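Local atomic coordinates of Two-component system sensor histidine kinase (Bacteroides thetaiotaomicron, PDB entry 3OTT), a protein that probably serves as a membrane-bound sensor histidine kinase that also regulates transcription through DNA binding, its extracellular beta-propeller and beta-sandwich part being an apparent saccharide sensor. Residues B[445-448]-B[449-452]; B[461-464]-B[465-469]. All coordinates share one frame; numbering follows the deposited sequence.

Contact 1 of 2, residues B[445-448]-B[449-452]; sequences DKHK and LMQS
Leu449 N and Met450 N donate to the carbonyl oxygens four residues earlier: Leu449 N lies 2.9 Å from Asp445 O, and Met450 N comes equally near Lys446 O in a bond of 169°. Asp445 is the N-cap, a place that suits a short carboxylate. Its OD1 takes the amide Lys448 N at 3.1 Å, almost straight at 176°, though the donor meets the anti side and lies out of the carboxylate plane. At the other end the turns slacken; Gln451 N still reaches His447 O at 3.0 Å, while the bond from Ser452 N to Lys448 O is weak.

This short helix, 446-451, links strands 441-445 and 457-463 within one propeller blade. Its buried face carries Leu449, which lies against Leu432 of that blade and against Ile394, Tyr407 and Ile409 of the preceding one. Long, flexible Lys446 carries its NZ to salt bridges with Asp381, Glu383 and Glu426, and Glu383 also accepts from His447 NE2. Farther out, Met450 has CG anti to its carbonyl carbon (chi1 -77°) and an extended next bond, which together bring SD to the edge of the His447 ring, 4.3 Å from CD2, and set its CB and CG beside Lys446 O.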
ATOM      1  N   ASP B 445     -42.070  -2.313  10.772  1.00 21.18           N
ATOM      2  CA  ASP B 445     -42.429  -3.584  10.194  1.00 23.24           C
ATOM      3  C   ASP B 445     -41.392  -4.007   9.122  1.00 21.82           C
ATOM      4  O   ASP B 445     -41.278  -3.377   8.082  1.00 22.11           O
ATOM      5  CB  ASP B 445     -43.844  -3.532   9.631  1.00 24.77           C
ATOM      6  CG  ASP B 445     -44.317  -4.920   9.095  1.00 30.05           C
ATOM      7  OD1 ASP B 445     -43.676  -5.473   8.167  1.00 33.21           O
ATOM      8  OD2 ASP B 445     -45.330  -5.445   9.599  1.00 34.76           O
ATOM      9  N   LYS B 446     -40.627  -5.051   9.400  1.00 21.03           N
ATOM     10  CA  LYS B 446     -39.490  -5.418   8.541  1.00 21.47           C
ATOM     11  C   LYS B 446     -39.879  -5.664   7.053  1.00 22.30           C
ATOM     12  O   LYS B 446     -39.320  -5.028   6.137  1.00 20.13           O
ATOM     13  CB  LYS B 446     -38.764  -6.625   9.119  1.00 21.25           C
ATOM     14  CG  LYS B 446     -37.379  -6.843   8.537  1.00 20.82           C
ATOM     15  CD  LYS B 446     -36.750  -8.035   9.113  1.00 21.88           C
ATOM     16  CE  LYS B 446     -37.218  -9.335   8.346  1.00 26.02           C
ATOM     17  NZ  LYS B 446     -36.197 -10.392   8.587  1.00 24.73           N
ATOM     18  N   HIS B 447     -40.869  -6.525   6.817  1.00 23.98           N
ATOM     19  CA  HIS B 447     -41.285  -6.807   5.411  1.00 26.26           C
ATOM     20  C   HIS B 447     -41.845  -5.616   4.668  1.00 26.46           C
ATOM     21  O   HIS B 447     -41.518  -5.422   3.507  1.00 26.29           O
ATOM     22  CB  HIS B 447     -42.171  -8.051   5.277  1.00 27.47           C
ATOM     23  CG  HIS B 447     -41.418  -9.315   5.592  1.00 33.78           C
ATOM     24  ND1 HIS B 447     -42.012 -10.446   6.120  1.00 38.56           N
ATOM     25  CD2 HIS B 447     -40.095  -9.603   5.486  1.00 35.43           C
ATOM     26  CE1 HIS B 447     -41.089 -11.380   6.306  1.00 40.46           C
ATOM     27  NE2 HIS B 447     -39.915 -10.889   5.933  1.00 38.35           N
ATOM     28  N   LYS B 448     -42.655  -4.791   5.330  1.00 26.72           N
ATOM     29  CA  LYS B 448     -43.118  -3.581   4.681  1.00 27.28           C
ATOM     30  C   LYS B 448     -41.952  -2.620   4.394  1.00 25.38           C
ATOM     31  O   LYS B 448     -41.847  -2.042   3.327  1.00 24.54           O
ATOM     32  CB  LYS B 448     -44.284  -2.941   5.472  1.00 28.84           C
ATOM     33  CG  LYS B 448     -45.605  -3.455   4.989  1.00 32.95           C
ATOM     34  CD  LYS B 448     -46.716  -3.384   6.012  1.00 40.62           C
ATOM     35  CE  LYS B 448     -47.081  -1.941   6.383  1.00 43.50           C
ATOM     36  NZ  LYS B 448     -48.556  -1.902   6.636  1.00 45.16           N
ATOM     37  N   LEU B 449     -41.013  -2.486   5.310  1.00 24.29           N
ATOM     38  CA  LEU B 449     -39.894  -1.643   4.949  1.00 23.10           C
ATOM     39  C   LEU B 449     -39.183  -2.203   3.694  1.00 24.95           C
ATOM     40  O   LEU B 449     -38.934  -1.449   2.732  1.00 24.72           O
ATOM     41  CB  LEU B 449     -38.929  -1.512   6.119  1.00 21.76           C
ATOM     42  CG  LEU B 449     -37.652  -0.746   5.861  1.00 20.10           C
ATOM     43  CD1 LEU B 449     -37.962   0.729   5.682  1.00 14.34           C
ATOM     44  CD2 LEU B 449     -36.655  -1.024   6.992  1.00 16.09           C
ATOM     45  N   MET B 450     -38.865  -3.505   3.696  1.00 25.48           N
ATOM     46  CA  MET B 450     -38.144  -4.130   2.568  1.00 27.83           C
ATOM     47  C   MET B 450     -38.861  -3.971   1.236  1.00 30.49           C
ATOM     48  O   MET B 450     -38.218  -3.824   0.160  1.00 31.02           O
ATOM     49  CB  MET B 450     -37.892  -5.615   2.838  1.00 27.72           C
ATOM     50  CG  MET B 450     -36.752  -5.837   3.801  1.00 27.17           C
ATOM     51  SD  MET B 450     -36.480  -7.512   4.379  1.00 32.19           S
ATOM     52  CE  MET B 450     -36.354  -8.496   2.877  1.00 33.03           C
ATOM     53  N   GLN B 451     -40.191  -3.966   1.303  1.00 32.21           N
ATOM     54  CA  GLN B 451     -40.980  -3.874   0.089  1.00 36.27           C
ATOM     55  C   GLN B 451     -41.315  -2.440  -0.278  1.00 36.31           C
ATOM     56  O   GLN B 451     -41.750  -2.187  -1.378  1.00 37.23           O
ATOM     57  CB  GLN B 451     -42.245  -4.769   0.151  1.00 37.37           C
ATOM     58  CG  GLN B 451     -41.967  -6.208   0.579  1.00 42.71           C
ATOM     59  CD  GLN B 451     -41.246  -7.071  -0.484  1.00 51.79           C
ATOM     60  OE1 GLN B 451     -41.849  -7.446  -1.517  1.00 56.81           O
ATOM     61  NE2 GLN B 451     -39.978  -7.438  -0.211  1.00 49.86           N
ATOM     62  N   SER B 452     -41.096  -1.504   0.627  1.00 36.73           N
ATOM     63  CA  SER B 452     -41.410  -0.099   0.339  1.00 38.73           C
ATOM     64  C   SER B 452     -40.675   0.518  -0.860  1.00 39.82           C
ATOM     65  O   SER B 452     -39.535   0.218  -1.170  1.00 38.40           O
ATOM     66  CB  SER B 452     -41.188   0.812   1.552  1.00 37.92           C
ATOM     67  OG  SER B 452     -41.398   2.174   1.166  1.00 39.45           O
TER

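Contact 2 of 2, residues B[461-464]-B[465-469]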
ATOM      1  N   GLN B 461     -44.095   2.747  15.045  1.00 20.88           N
ATOM      2  CA  GLN B 461     -43.997   3.180  16.440  1.00 21.30           C
ATOM      3  C   GLN B 461     -42.718   3.927  16.625  1.00 20.19           C
ATOM      4  O   GLN B 461     -41.702   3.644  15.948  1.00 17.91           O
ATOM      5  CB  GLN B 461     -43.998   1.986  17.433  1.00 20.78           C
ATOM      6  CG  GLN B 461     -45.295   1.119  17.463  1.00 27.53           C
ATOM      7  CD  GLN B 461     -45.291  -0.026  18.557  1.00 31.12           C
ATOM      8  OE1 GLN B 461     -44.265  -0.643  18.836  1.00 29.95           O
ATOM      9  NE2 GLN B 461     -46.449  -0.282  19.155  1.00 32.13           N
ATOM     10  N   ASN B 462     -42.720   4.809  17.623  1.00 20.86           N
ATOM     11  CA  ASN B 462     -41.482   5.534  18.012  1.00 20.68           C
ATOM     12  C   ASN B 462     -41.516   5.664  19.502  1.00 20.30           C
ATOM     13  O   ASN B 462     -42.567   5.851  20.094  1.00 20.25           O
ATOM     14  CB  ASN B 462     -41.361   6.879  17.227  1.00 21.69           C
ATOM     15  CG  ASN B 462     -40.203   7.809  17.736  1.00 27.92           C
ATOM     16  OD1 ASN B 462     -40.470   8.864  18.370  1.00 35.84           O
ATOM     17  ND2 ASN B 462     -38.936   7.439  17.446  1.00 22.06           N
ATOM     18  N   TYR B 463     -40.385   5.438  20.159  1.00 20.63           N
ATOM     19  CA  TYR B 463     -40.295   5.675  21.603  1.00 20.62           C
ATOM     20  C   TYR B 463     -39.427   6.928  21.783  1.00 20.74           C
ATOM     21  O   TYR B 463     -38.341   6.994  21.206  1.00 20.09           O
ATOM     22  CB  TYR B 463     -39.653   4.464  22.319  1.00 19.71           C
ATOM     23  CG  TYR B 463     -40.596   3.294  22.525  1.00 22.94           C
ATOM     24  CD1 TYR B 463     -40.625   2.213  21.637  1.00 22.83           C
ATOM     25  CD2 TYR B 463     -41.503   3.283  23.598  1.00 23.70           C
ATOM     26  CE1 TYR B 463     -41.520   1.142  21.819  1.00 22.01           C
ATOM     27  CE2 TYR B 463     -42.403   2.255  23.758  1.00 24.11           C
ATOM     28  CZ  TYR B 463     -42.401   1.184  22.875  1.00 25.73           C
ATOM     29  OH  TYR B 463     -43.286   0.161  23.105  1.00 29.47           O
ATOM     30  N   SER B 464     -39.853   7.881  22.623  1.00 21.43           N
ATOM     31  CA  SER B 464     -39.068   9.090  22.828  1.00 21.32           C
ATOM     32  C   SER B 464     -39.256   9.692  24.245  1.00 22.80           C
ATOM     33  O   SER B 464     -39.971   9.117  25.073  1.00 21.77           O
ATOM     34  CB  SER B 464     -39.519  10.111  21.818  1.00 19.75           C
ATOM     35  OG  SER B 464     -40.828  10.507  22.142  1.00 23.97           O
ATOM     36  N   VAL B 465     -38.701  10.888  24.473  1.00 24.07           N
ATOM     37  CA  VAL B 465     -38.911  11.603  25.737  1.00 27.22           C
ATOM     38  C   VAL B 465     -40.403  11.877  26.019  1.00 28.44           C
ATOM     39  O   VAL B 465     -40.764  12.008  27.179  1.00 29.46           O
ATOM     40  CB  VAL B 465     -38.012  12.902  25.859  1.00 27.22           C
ATOM     41  CG1 VAL B 465     -38.208  13.575  27.188  1.00 35.47           C
ATOM     42  CG2 VAL B 465     -36.607  12.542  25.860  1.00 27.46           C
ATOM     43  N   HIS B 466     -41.256  11.947  24.987  1.00 29.01           N
ATOM     44  CA  HIS B 466     -42.702  12.180  25.176  1.00 30.47           C
ATOM     45  C   HIS B 466     -43.549  10.958  25.594  1.00 29.80           C
ATOM     46  O   HIS B 466     -44.610  11.109  26.187  1.00 29.68           O
ATOM     47  CB  HIS B 466     -43.333  12.840  23.927  1.00 32.48           C
ATOM     48  CG  HIS B 466     -42.666  14.127  23.535  1.00 36.62           C
ATOM     49  ND1 HIS B 466     -42.021  14.295  22.326  1.00 39.86           N
ATOM     50  CD2 HIS B 466     -42.482  15.283  24.226  1.00 40.35           C
ATOM     51  CE1 HIS B 466     -41.499  15.509  22.273  1.00 41.17           C
ATOM     52  NE2 HIS B 466     -41.756  16.125  23.416  1.00 41.40           N
ATOM     53  N   ASN B 467     -43.088   9.751  25.308  1.00 27.92           N
ATOM     54  CA  ASN B 467     -43.868   8.587  25.737  1.00 28.50           C
ATOM     55  C   ASN B 467     -43.089   7.578  26.645  1.00 27.48           C
ATOM     56  O   ASN B 467     -43.348   6.383  26.597  1.00 28.27           O
ATOM     57  CB  ASN B 467     -44.573   7.910  24.516  1.00 27.47           C
ATOM     58  CG  ASN B 467     -43.577   7.325  23.532  1.00 27.02           C
ATOM     59  OD1 ASN B 467     -42.385   7.292  23.809  1.00 22.55           O
ATOM     60  ND2 ASN B 467     -44.057   6.866  22.373  1.00 27.91           N
ATOM     61  N   GLY B 468     -42.173   8.085  27.479  1.00 26.77           N
ATOM     62  CA  GLY B 468     -41.585   7.316  28.587  1.00 25.03           C
ATOM     63  C   GLY B 468     -40.064   7.212  28.590  1.00 23.75           C
ATOM     64  O   GLY B 468     -39.491   6.948  29.620  1.00 23.27           O
ATOM     65  N   LEU B 469     -39.390   7.405  27.466  1.00 23.20           N
ATOM     66  CA  LEU B 469     -37.903   7.356  27.520  1.00 24.06           C
ATOM     67  C   LEU B 469     -37.284   8.456  28.358  1.00 23.91           C
ATOM     68  O   LEU B 469     -37.859   9.512  28.527  1.00 24.18           O
ATOM     69  CB  LEU B 469     -37.247   7.391  26.153  1.00 23.26           C
ATOM     70  CG  LEU B 469     -37.344   6.182  25.270  1.00 22.71           C
ATOM     71  CD1 LEU B 469     -36.495   6.472  24.068  1.00 21.23           C
ATOM     72  CD2 LEU B 469     -36.836   5.000  26.051  1.00 26.01           C
TER
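The amide of Asn467 uses both ends on the backbone around Tyr463. ND2 donates to Asn462 O at 2.9 Å; the acceptor lies in the amide plane, and the donor lies in the plane of the carbonyl it meets. OD1 accepts from Ser464 N, also 2.9 Å away, in a bond of 170°. Two bonds thus fix the flip of the amide. The ring of Tyr463 crosses this side chain at about a right angle, with the planes 54° apart; OD1 approaches the ring obliquely, 4.1 Å from CD2. Arg503 makes a cation-pi contact with the same ring and also donates to Asn462 O. Asn467 can turn back on the strand because CG sits between its backbone N and carbonyl carbon (chi1 65°). With an alanine in its place, Ser464 N would probably be left without this acceptor and Asn462 O without one of its donors, the turn then being tied to the strand end by backbone bonds to Ser464 O.

Residues 464-467 form a type I beta turn where the outer strand of one propeller blade, 457-463, leads toward the inner strand of the next, 474-479. Ser464 suits its first position: OG takes His466 N at 3.2 Å, an ST turn. Its carbonyl oxygen accepts from Asn467 N, 3.2 Å from Ser464 O, and from Leu469 N on the opposite face of the carbonyl plane. Gly468 follows with backbone angles that would jam a beta carbon against the preceding carbonyl. Leu469 then folds back, its CG 4.1 Å from Tyr463 CB and its CD1 3.4 Å from Tyr463 O; it also touches Asp496, and Tyr463 touches Ile498, both on strand 495-499 of the next blade.

In the fold
Contacts 1 and 2 follow each other along the chain: contact 1 precedes strand 457-463, the outer strand of one propeller blade, and contact 2 takes in its last residues and the turn that follows. Their centres are about 22 Å apart and their nearest atoms about 7 Å, without touching. Both are partly buried and lie far from the chain's centre. In contact 1 the regular bonds are helical, one side chain caps the start, and a buried leucine packs between its own blade and the preceding one, while a lysine on the same helix meets acidic residues. In contact 2 a strand end gives way to an irregular loop shaped by side-chain amide and hydroxyl groups, and its buried tyrosine and leucine touch the following blade.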